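Local coordinates for oxalate biosynthetic component 1 (Burkholderia thailandensis, PDB 5IKY), which probably makes oxalate in a quorum sensing-dependent pathway, acting as a bifunctional enzyme with serine hydrolase and additional lyase activity, at residues 614-619 / 676-681; 618-623 / 736-741; 729-734 / 846-851. All coordinates share one frame; numbering follows the deposited sequence.

Interaction 1 of 3, residues 614-619 / 676-681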
loop_
_atom_site.group_PDB
_atom_site.type_symbol
_atom_site.label_atom_id
_atom_site.label_comp_id
_atom_site.label_asym_id
_atom_site.label_seq_id
_atom_site.Cartn_x
_atom_site.Cartn_y
_atom_site.Cartn_z
ATOM N N LEU A 614 2.443 -15.630 28.494
ATOM C CA LEU A 614 2.947 -15.773 29.857
ATOM C C LEU A 614 2.808 -17.199 30.386
ATOM O O LEU A 614 3.409 -17.547 31.402
ATOM C CB LEU A 614 2.224 -14.802 30.793
ATOM C CG LEU A 614 2.630 -13.331 30.691
ATOM C CD1 LEU A 614 1.720 -12.463 31.543
ATOM C CD2 LEU A 614 4.083 -13.149 31.100
ATOM N N ASP A 615 2.017 -18.017 29.698
ATOM C CA ASP A 615 1.832 -19.413 30.086
ATOM C C ASP A 615 3.137 -20.200 29.991
ATOM O O ASP A 615 3.304 -21.224 30.653
ATOM C CB ASP A 615 0.758 -20.074 29.217
ATOM C CG ASP A 615 -0.628 -19.506 29.465
ATOM O OD1 ASP A 615 -0.730 -18.431 30.094
ATOM O OD2 ASP A 615 -1.617 -20.133 29.025
ATOM N N ARG A 616 4.059 -19.713 29.164
ATOM C CA ARG A 616 5.353 -20.360 28.981
ATOM C C ARG A 616 6.384 -19.857 29.988
ATOM O O ARG A 616 7.462 -20.436 30.125
ATOM C CB ARG A 616 5.864 -20.137 27.555
ATOM C CG ARG A 616 5.041 -20.831 26.480
ATOM C CD ARG A 616 5.474 -20.401 25.086
ATOM N NE ARG A 616 6.885 -20.681 24.834
ATOM C CZ ARG A 616 7.714 -19.837 24.229
ATOM N NH1 ARG A 616 7.275 -18.657 23.816
ATOM N NH2 ARG A 616 8.984 -20.172 24.039
ATOM N N TYR A 617 6.049 -18.778 30.689
ATOM C CA TYR A 617 6.965 -18.177 31.656
ATOM C C TYR A 617 6.776 -18.764 33.052
ATOM O O TYR A 617 5.653 -18.888 33.540
ATOM C CB TYR A 617 6.784 -16.657 31.690
ATOM C CG TYR A 617 7.280 -15.961 30.439
ATOM C CD1 TYR A 617 6.544 -15.996 29.261
ATOM C CD2 TYR A 617 8.484 -15.269 30.437
ATOM C CE1 TYR A 617 6.995 -15.364 28.114
ATOM C CE2 TYR A 617 8.940 -14.632 29.295
ATOM C CZ TYR A 617 8.193 -14.684 28.137
ATOM O OH TYR A 617 8.645 -14.052 26.998
ATOM N N GLU A 618 7.887 -19.126 33.685
ATOM C CA GLU A 618 7.864 -19.754 35.002
ATOM C C GLU A 618 7.369 -18.792 36.079
ATOM O O GLU A 618 6.471 -19.118 36.856
ATOM C CB GLU A 618 9.259 -20.269 35.364
ATOM C CG GLU A 618 9.321 -21.048 36.667
ATOM C CD GLU A 618 9.183 -22.545 36.459
ATOM O OE1 GLU A 618 10.201 -23.258 36.578
ATOM O OE2 GLU A 618 8.057 -23.007 36.175
ATOM N N ASP A 619 7.963 -17.604 36.118
ATOM C CA ASP A 619 7.616 -16.602 37.120
ATOM C C ASP A 619 6.622 -15.585 36.564
ATOM O O ASP A 619 6.886 -14.383 36.568
ATOM C CB ASP A 619 8.874 -15.887 37.617
ATOM C CG ASP A 619 9.934 -16.852 38.118
ATOM O OD1 ASP A 619 9.579 -17.984 38.509
ATOM O OD2 ASP A 619 11.127 -16.477 38.117
ATOM N N VAL A 676 13.867 -23.964 29.318
ATOM C CA VAL A 676 14.227 -24.660 28.088
ATOM C C VAL A 676 13.158 -25.662 27.652
ATOM O O VAL A 676 12.881 -25.799 26.461
ATOM C CB VAL A 676 15.582 -25.387 28.238
ATOM C CG1 VAL A 676 15.920 -26.172 26.978
ATOM C CG2 VAL A 676 16.683 -24.385 28.553
ATOM N N ASP A 677 12.540 -26.349 28.609
ATOM C CA ASP A 677 11.535 -27.352 28.263
ATOM C C ASP A 677 10.180 -26.704 27.982
ATOM O O ASP A 677 9.179 -27.394 27.779
ATOM C CB ASP A 677 11.409 -28.407 29.369
ATOM C CG ASP A 677 10.454 -27.992 30.471
ATOM O OD1 ASP A 677 10.574 -26.853 30.974
ATOM O OD2 ASP A 677 9.577 -28.807 30.829
ATOM N N GLN A 678 10.154 -25.374 27.968
ATOM C CA GLN A 678 8.978 -24.636 27.522
ATOM C C GLN A 678 9.209 -24.085 26.118
ATOM O O GLN A 678 8.374 -23.355 25.582
ATOM C CB GLN A 678 8.639 -23.503 28.493
ATOM C CG GLN A 678 7.774 -23.932 29.669
ATOM C CD GLN A 678 6.411 -24.445 29.238
ATOM O OE1 GLN A 678 5.626 -23.719 28.628
ATOM N NE2 GLN A 678 6.123 -25.702 29.557
ATOM N N PHE A 679 10.352 -24.434 25.531
ATOM C CA PHE A 679 10.652 -24.053 24.155
ATOM C C PHE A 679 9.721 -24.769 23.189
ATOM O O PHE A 679 9.441 -25.958 23.347
ATOM C CB PHE A 679 12.107 -24.369 23.791
ATOM C CG PHE A 679 13.103 -23.378 24.323
ATOM C CD1 PHE A 679 12.687 -22.188 24.899
ATOM C CD2 PHE A 679 14.462 -23.633 24.234
ATOM C CE1 PHE A 679 13.610 -21.277 25.384
ATOM C CE2 PHE A 679 15.388 -22.727 24.716
ATOM C CZ PHE A 679 14.961 -21.547 25.292
ATOM N N LYS A 680 9.243 -24.039 22.189
ATOM C CA LYS A 680 8.392 -24.619 21.161
ATOM C C LYS A 680 9.210 -25.516 20.240
ATOM O O LYS A 680 10.268 -25.114 19.755
ATOM C CB LYS A 680 7.705 -23.517 20.353
ATOM C CG LYS A 680 6.826 -22.598 21.182
ATOM C CD LYS A 680 6.383 -21.386 20.381
ATOM C CE LYS A 680 5.505 -20.470 21.216
ATOM N NZ LYS A 680 5.132 -19.234 20.474
ATOM N N PRO A 681 8.724 -26.744 20.001
ATOM C CA PRO A 681 9.350 -27.645 19.027
ATOM C C PRO A 681 9.259 -27.086 17.607
ATOM O O PRO A 681 8.480 -26.163 17.366
ATOM C CB PRO A 681 8.539 -28.937 19.166
ATOM C CG PRO A 681 7.228 -28.504 19.729
ATOM C CD PRO A 681 7.546 -27.354 20.640
#

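Interaction 2 of 3, residues 618-623 / 736-741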
loop_
_atom_site.group_PDB
_atom_site.type_symbol
_atom_site.label_atom_id
_atom_site.label_comp_id
_atom_site.label_asym_id
_atom_site.label_seq_id
_atom_site.Cartn_x
_atom_site.Cartn_y
_atom_site.Cartn_z
ATOM N N GLU A 618 7.887 -19.126 33.685
ATOM C CA GLU A 618 7.864 -19.754 35.002
ATOM C C GLU A 618 7.369 -18.792 36.079
ATOM O O GLU A 618 6.471 -19.118 36.856
ATOM C CB GLU A 618 9.259 -20.269 35.364
ATOM C CG GLU A 618 9.321 -21.048 36.667
ATOM C CD GLU A 618 9.183 -22.545 36.459
ATOM O OE1 GLU A 618 10.201 -23.258 36.578
ATOM O OE2 GLU A 618 8.057 -23.007 36.175
ATOM N N ASP A 619 7.963 -17.604 36.118
ATOM C CA ASP A 619 7.616 -16.602 37.120
ATOM C C ASP A 619 6.622 -15.585 36.564
ATOM O O ASP A 619 6.886 -14.383 36.568
ATOM C CB ASP A 619 8.874 -15.887 37.617
ATOM C CG ASP A 619 9.934 -16.852 38.118
ATOM O OD1 ASP A 619 9.579 -17.984 38.509
ATOM O OD2 ASP A 619 11.127 -16.477 38.117
ATOM N N HIS A 620 5.480 -16.072 36.089
ATOM C CA HIS A 620 4.483 -15.204 35.472
ATOM C C HIS A 620 3.715 -14.381 36.502
ATOM O O HIS A 620 3.293 -13.259 36.218
ATOM C CB HIS A 620 3.505 -16.028 34.630
ATOM C CG HIS A 620 2.867 -17.161 35.373
ATOM N ND1 HIS A 620 1.621 -17.063 35.954
ATOM C CD2 HIS A 620 3.298 -18.422 35.618
ATOM C CE1 HIS A 620 1.315 -18.211 36.531
ATOM N NE2 HIS A 620 2.315 -19.052 36.340
ATOM N N GLU A 621 3.539 -14.935 37.697
ATOM C CA GLU A 621 2.793 -14.256 38.751
ATOM C C GLU A 621 3.501 -12.986 39.218
ATOM O O GLU A 621 2.864 -12.060 39.719
ATOM C CB GLU A 621 2.571 -15.196 39.938
ATOM N N TYR A 622 4.818 -12.946 39.044
ATOM C CA TYR A 622 5.610 -11.799 39.472
ATOM C C TYR A 622 6.084 -10.965 38.284
ATOM O O TYR A 622 7.089 -10.258 38.375
ATOM C CB TYR A 622 6.811 -12.262 40.300
ATOM N N LEU A 623 5.356 -11.047 37.173
ATOM C CA LEU A 623 5.709 -10.305 35.965
ATOM C C LEU A 623 4.705 -9.183 35.685
ATOM O O LEU A 623 3.504 -9.349 35.896
ATOM C CB LEU A 623 5.798 -11.251 34.767
ATOM N N ARG A 736 2.862 -28.943 30.949
ATOM C CA ARG A 736 4.144 -29.162 31.609
ATOM C C ARG A 736 4.660 -27.884 32.259
ATOM O O ARG A 736 5.819 -27.809 32.664
ATOM C CB ARG A 736 5.187 -29.682 30.617
ATOM C CG ARG A 736 4.766 -30.902 29.821
ATOM C CD ARG A 736 5.981 -31.561 29.190
ATOM N NE ARG A 736 6.955 -30.575 28.729
ATOM C CZ ARG A 736 7.074 -30.168 27.470
ATOM N NH1 ARG A 736 6.280 -30.665 26.530
ATOM N NH2 ARG A 736 7.991 -29.267 27.147
ATOM N N SER A 737 3.800 -26.875 32.350
ATOM C CA SER A 737 4.201 -25.594 32.919
ATOM C C SER A 737 3.431 -25.283 34.195
ATOM O O SER A 737 2.467 -25.970 34.535
ATOM C CB SER A 737 3.994 -24.468 31.903
ATOM O OG SER A 737 2.615 -24.244 31.662
ATOM N N ASN A 738 3.865 -24.244 34.900
ATOM C CA ASN A 738 3.132 -23.754 36.059
ATOM C C ASN A 738 2.189 -22.630 35.648
ATOM O O ASN A 738 2.104 -21.595 36.310
ATOM C CB ASN A 738 4.091 -23.284 37.155
ATOM C CG ASN A 738 5.072 -22.238 36.665
ATOM O OD1 ASN A 738 5.359 -22.149 35.471
ATOM N ND2 ASN A 738 5.597 -21.440 37.590
ATOM N N ALA A 739 1.491 -22.841 34.537
ATOM C CA ALA A 739 0.499 -21.891 34.060
ATOM C C ALA A 739 -0.764 -21.994 34.903
ATOM O O ALA A 739 -1.087 -23.065 35.420
ATOM C CB ALA A 739 0.186 -22.136 32.595
ATOM N N SER A 740 -1.473 -20.877 35.038
ATOM C CA SER A 740 -2.676 -20.816 35.861
ATOM C C SER A 740 -3.733 -21.822 35.410
ATOM O O SER A 740 -4.156 -21.816 34.252
ATOM C CB SER A 740 -3.262 -19.403 35.840
ATOM O OG SER A 740 -2.251 -18.432 36.045
ATOM N N ARG A 741 -4.142 -22.692 36.328
ATOM C CA ARG A 741 -5.215 -23.640 36.061
ATOM C C ARG A 741 -6.504 -22.880 35.773
ATOM O O ARG A 741 -6.791 -21.870 36.414
ATOM C CB ARG A 741 -5.407 -24.595 37.244
#

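Interaction 3 of 3, residues 729-734 / 846-851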
loop_
_atom_site.group_PDB
_atom_site.type_symbol
_atom_site.label_atom_id
_atom_site.label_comp_id
_atom_site.label_asym_id
_atom_site.label_seq_id
_atom_site.Cartn_x
_atom_site.Cartn_y
_atom_site.Cartn_z
ATOM N N LEU A 729 -0.406 -28.943 20.023
ATOM C CA LEU A 729 0.998 -28.804 20.394
ATOM C C LEU A 729 1.201 -27.794 21.522
ATOM O O LEU A 729 2.097 -27.951 22.350
ATOM C CB LEU A 729 1.833 -28.401 19.177
ATOM C CG LEU A 729 1.999 -29.458 18.084
ATOM C CD1 LEU A 729 2.797 -28.900 16.922
ATOM C CD2 LEU A 729 2.666 -30.705 18.641
ATOM N N THR A 730 0.370 -26.757 21.549
ATOM C CA THR A 730 0.490 -25.717 22.564
ATOM C C THR A 730 -0.016 -26.210 23.917
ATOM O O THR A 730 0.587 -25.932 24.953
ATOM C CB THR A 730 -0.276 -24.444 22.159
ATOM O OG1 THR A 730 0.251 -23.944 20.923
ATOM C CG2 THR A 730 -0.137 -23.372 23.227
ATOM N N LEU A 731 -1.120 -26.951 23.898
ATOM C CA LEU A 731 -1.703 -27.496 25.119
ATOM C C LEU A 731 -0.737 -28.438 25.822
ATOM O O LEU A 731 -0.606 -28.403 27.046
ATOM C CB LEU A 731 -3.010 -28.226 24.812
ATOM C CG LEU A 731 -4.224 -27.331 24.564
ATOM C CD1 LEU A 731 -5.400 -28.150 24.076
ATOM C CD2 LEU A 731 -4.586 -26.576 25.831
ATOM N N GLU A 732 -0.061 -29.274 25.043
ATOM C CA GLU A 732 0.913 -30.205 25.597
ATOM C C GLU A 732 2.045 -29.442 26.283
ATOM O O GLU A 732 2.555 -29.862 27.324
ATOM C CB GLU A 732 1.461 -31.122 24.502
ATOM C CG GLU A 732 2.927 -31.495 24.653
ATOM C CD GLU A 732 3.403 -32.428 23.555
ATOM O OE1 GLU A 732 2.933 -32.281 22.406
ATOM O OE2 GLU A 732 4.240 -33.312 23.843
ATOM N N LEU A 733 2.404 -28.298 25.711
ATOM C CA LEU A 733 3.447 -27.452 26.276
ATOM C C LEU A 733 2.951 -26.722 27.524
ATOM O O LEU A 733 3.745 -26.323 28.378
ATOM C CB LEU A 733 3.934 -26.442 25.233
ATOM C CG LEU A 733 5.420 -26.084 25.251
ATOM C CD1 LEU A 733 6.271 -27.333 25.071
ATOM C CD2 LEU A 733 5.731 -25.064 24.170
ATOM N N ARG A 734 1.636 -26.551 27.623
ATOM C CA ARG A 734 1.035 -25.843 28.749
ATOM C C ARG A 734 0.844 -26.771 29.948
ATOM O O ARG A 734 0.860 -26.331 31.099
ATOM C CB ARG A 734 -0.308 -25.231 28.341
ATOM C CG ARG A 734 -0.829 -24.182 29.312
ATOM C CD ARG A 734 -2.231 -23.718 28.942
ATOM N NE ARG A 734 -2.612 -22.513 29.675
ATOM C CZ ARG A 734 -3.071 -22.509 30.922
ATOM N NH1 ARG A 734 -3.209 -23.649 31.586
ATOM N NH2 ARG A 734 -3.390 -21.362 31.507
ATOM N N THR A 846 -7.923 -27.858 28.465
ATOM C CA THR A 846 -7.870 -26.420 28.706
ATOM C C THR A 846 -8.226 -25.640 27.439
ATOM O O THR A 846 -7.838 -26.022 26.335
ATOM C CB THR A 846 -6.470 -25.990 29.204
ATOM O OG1 THR A 846 -6.117 -26.757 30.361
ATOM C CG2 THR A 846 -6.449 -24.512 29.560
ATOM N N VAL A 847 -8.975 -24.554 27.606
ATOM C CA VAL A 847 -9.347 -23.701 26.483
ATOM C C VAL A 847 -8.336 -22.573 26.299
ATOM O O VAL A 847 -8.209 -21.696 27.154
ATOM C CB VAL A 847 -10.750 -23.093 26.670
ATOM C CG1 VAL A 847 -11.061 -22.118 25.546
ATOM C CG2 VAL A 847 -11.801 -24.190 26.740
ATOM N N ILE A 848 -7.615 -22.608 25.183
ATOM C CA ILE A 848 -6.639 -21.570 24.868
ATOM C C ILE A 848 -7.027 -20.812 23.604
ATOM O O ILE A 848 -8.067 -21.083 23.001
ATOM C CB ILE A 848 -5.224 -22.152 24.693
ATOM C CG1 ILE A 848 -5.233 -23.278 23.657
ATOM C CG2 ILE A 848 -4.689 -22.656 26.025
ATOM C CD1 ILE A 848 -3.866 -23.867 23.388
ATOM N N GLU A 849 -6.184 -19.863 23.211
ATOM C CA GLU A 849 -6.468 -19.000 22.071
ATOM C C GLU A 849 -6.663 -19.795 20.780
ATOM O O GLU A 849 -7.588 -19.528 20.013
ATOM C CB GLU A 849 -5.345 -17.975 21.894
ATOM C CG GLU A 849 -5.231 -17.423 20.482
ATOM C CD GLU A 849 -3.886 -16.772 20.204
ATOM O OE1 GLU A 849 -2.933 -17.499 19.843
ATOM O OE2 GLU A 849 -3.784 -15.535 20.338
ATOM N N ALA A 850 -5.803 -20.785 20.557
ATOM C CA ALA A 850 -5.879 -21.607 19.353
ATOM C C ALA A 850 -7.188 -22.391 19.288
ATOM O O ALA A 850 -7.680 -22.694 18.202
ATOM C CB ALA A 850 -4.689 -22.555 19.285
ATOM N N SER A 851 -7.741 -22.719 20.452
ATOM C CA SER A 851 -9.020 -23.418 20.520
ATOM C C SER A 851 -10.128 -22.555 19.926
ATOM O O SER A 851 -10.971 -23.039 19.170
ATOM C CB SER A 851 -9.363 -23.788 21.967
ATOM O OG SER A 851 -8.280 -24.439 22.609
#

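Interaction 1 of 3, residues 614-619 / 676-681
Arg-616 reaches across to Gln-678 with a single hydrogen bond, from NE to the backbone O of Gln-678 at 3.2 Å. The bond is nearly straight (169°) and the acceptor lies in the guanidinium plane, where an N-H of arginine points. A bend at chi3 (58°) sets NE on course for this carbonyl.

Packing fills in around the bond. The Gln-678 side chain lies against the base of the arginine, its OE1 3.4 Å from CA of Arg-616 and 3.6 Å from CG, while its NE2 is held by Leu-733 O at the end of helix 715-734. Lys-680, extended beyond CG, crosses Arg-616 at about a right angle and places CE over one guanidinium face toward the rim, 3.6 Å from NH1.

Two like charges also come close, Arg-616 NH1 and Lys-680 NZ being 4.0 Å apart. Glu-613 and Glu-639 pair with Arg-616, and Glu-688 takes NZ of Lys-680.

Long, flexible side chains suit this cap-domain loop contact: methylenes do the packing while polar ends find separate partners. With three carboxylates around them, the two cations are probably neutralised locally, which would explain how they tolerate each other.

Interaction 2 of 3, residues 618-623 / 736-741
Asn-738 and Ser-740 present the groups that Glu-618 and His-620 meet in this surface contact. Just ahead of them, Ser-737 steadies the chain: its OG bonds to Arg-734 O at the end of helix 715-734 and receives a weak bond from the backbone N of Ala-739.

At Asn-738 both the side chain and the backbone are used. ND2 donates to Glu-618 O at 2.6 Å with a bent angle of 146°. The Glu-618 carboxylate crosses this amide almost perpendicularly; its OE2 faces OD1 of Asn-738 at 2.9 Å, two acceptors with no hydrogen bond between them, so this approach is doubtful as modelled. Asn-738 O in turn accepts from NE2 of His-620, also at 2.6 Å, and lies near the edge of the ring, somewhat out of its plane. A histidine suits the place because its rigid ring can carry an N-H across to the other loop.

His-620 also opens a type I beta turn closed by Leu-623 N on His-620 O, so a turn of the cap domain is pinned to the loop that leads from helix 715-734 into strand 747-752 of the alpha/beta-hydrolase region.

Ala-739 points its small side chain away from 618-623, and its CA comes within 4.1 Å of His-620 NE2. Ser-740 then brings OG to 3.6 Å from CE1 of His-620, approaching the ring obliquely.

Interaction 3 of 3, residues 729-734 / 846-851
Ile-848 wedges between Thr-730, Leu-731 and Arg-734, and in doing so packs the start of one helix against the last turns of another. It is the N-cap residue of helix 849-860, in the alpha/beta-hydrolase part of the chain, and the partner surface is the end of helix 715-734.

The isoleucine takes the crowded position at chi1 (54°), its CG1 between the backbone N and the carbonyl carbon. The rest of that branch is extended, and CD1 ends 3.7 Å from CG of Leu-731 and 3.8 Å from CG2 of Thr-730. The other branch, CG2, lies 4.0 Å from CD of Arg-734. A beta-branched residue suits the spot because both arms pack on Leu-731, while CD1 adds Thr-730 and CG2 adds Arg-734.

On the helix, Thr-730 divides its roles. CG2, anti to the backbone N, supplies the methyl surface, while OG1 bonds back to Leu-726 O one turn earlier, so the hydroxyl is satisfied beside an apolar contact. Leu-731 carries CG beside its backbone N (chi1 -77°). Its CD2 meets the carbonyl O of Thr-846, a plain van der Waals approach at 3.3 Å.

Arg-734 is stretched from CG to NE, and its aliphatic stem and the isoleucine lie alongside, running opposite ways. Its guanidinium is anchored outside the contact, by a salt bridge from NE to Asp-615 and a bond from NH2 to Ser-740 O. One face receives CG2 of Thr-846, 3.9 Å from NH1 and offset toward the rim.

At this helix start Glu-612 OE2 accepts from Glu-849 N. Ser-851, three residues after the N-cap, turns its OG back to accept from Ile-848 N at 3.2 Å and 159°.

The three contacts cluster on one side of the protein, 35 to 41 Å from the centre of the chain. Interactions 1 and 2 lie closest, with centres 9 Å apart, and start from the same loop between helices 592-602 and 629-641. Interaction 3 sits 12 Å from the first and 14 Å from the second. Along the chain, interaction 1 closes before interaction 3 opens, whereas interactions 2 and 3 alternate their segments. The end of helix 715-734 lies among all three. Interaction 1 ties cap-domain loops together; interactions 2 and 3 are consistent with a joint between the cap region and the alpha/beta-hydrolase part, with interaction 1 on its cap side.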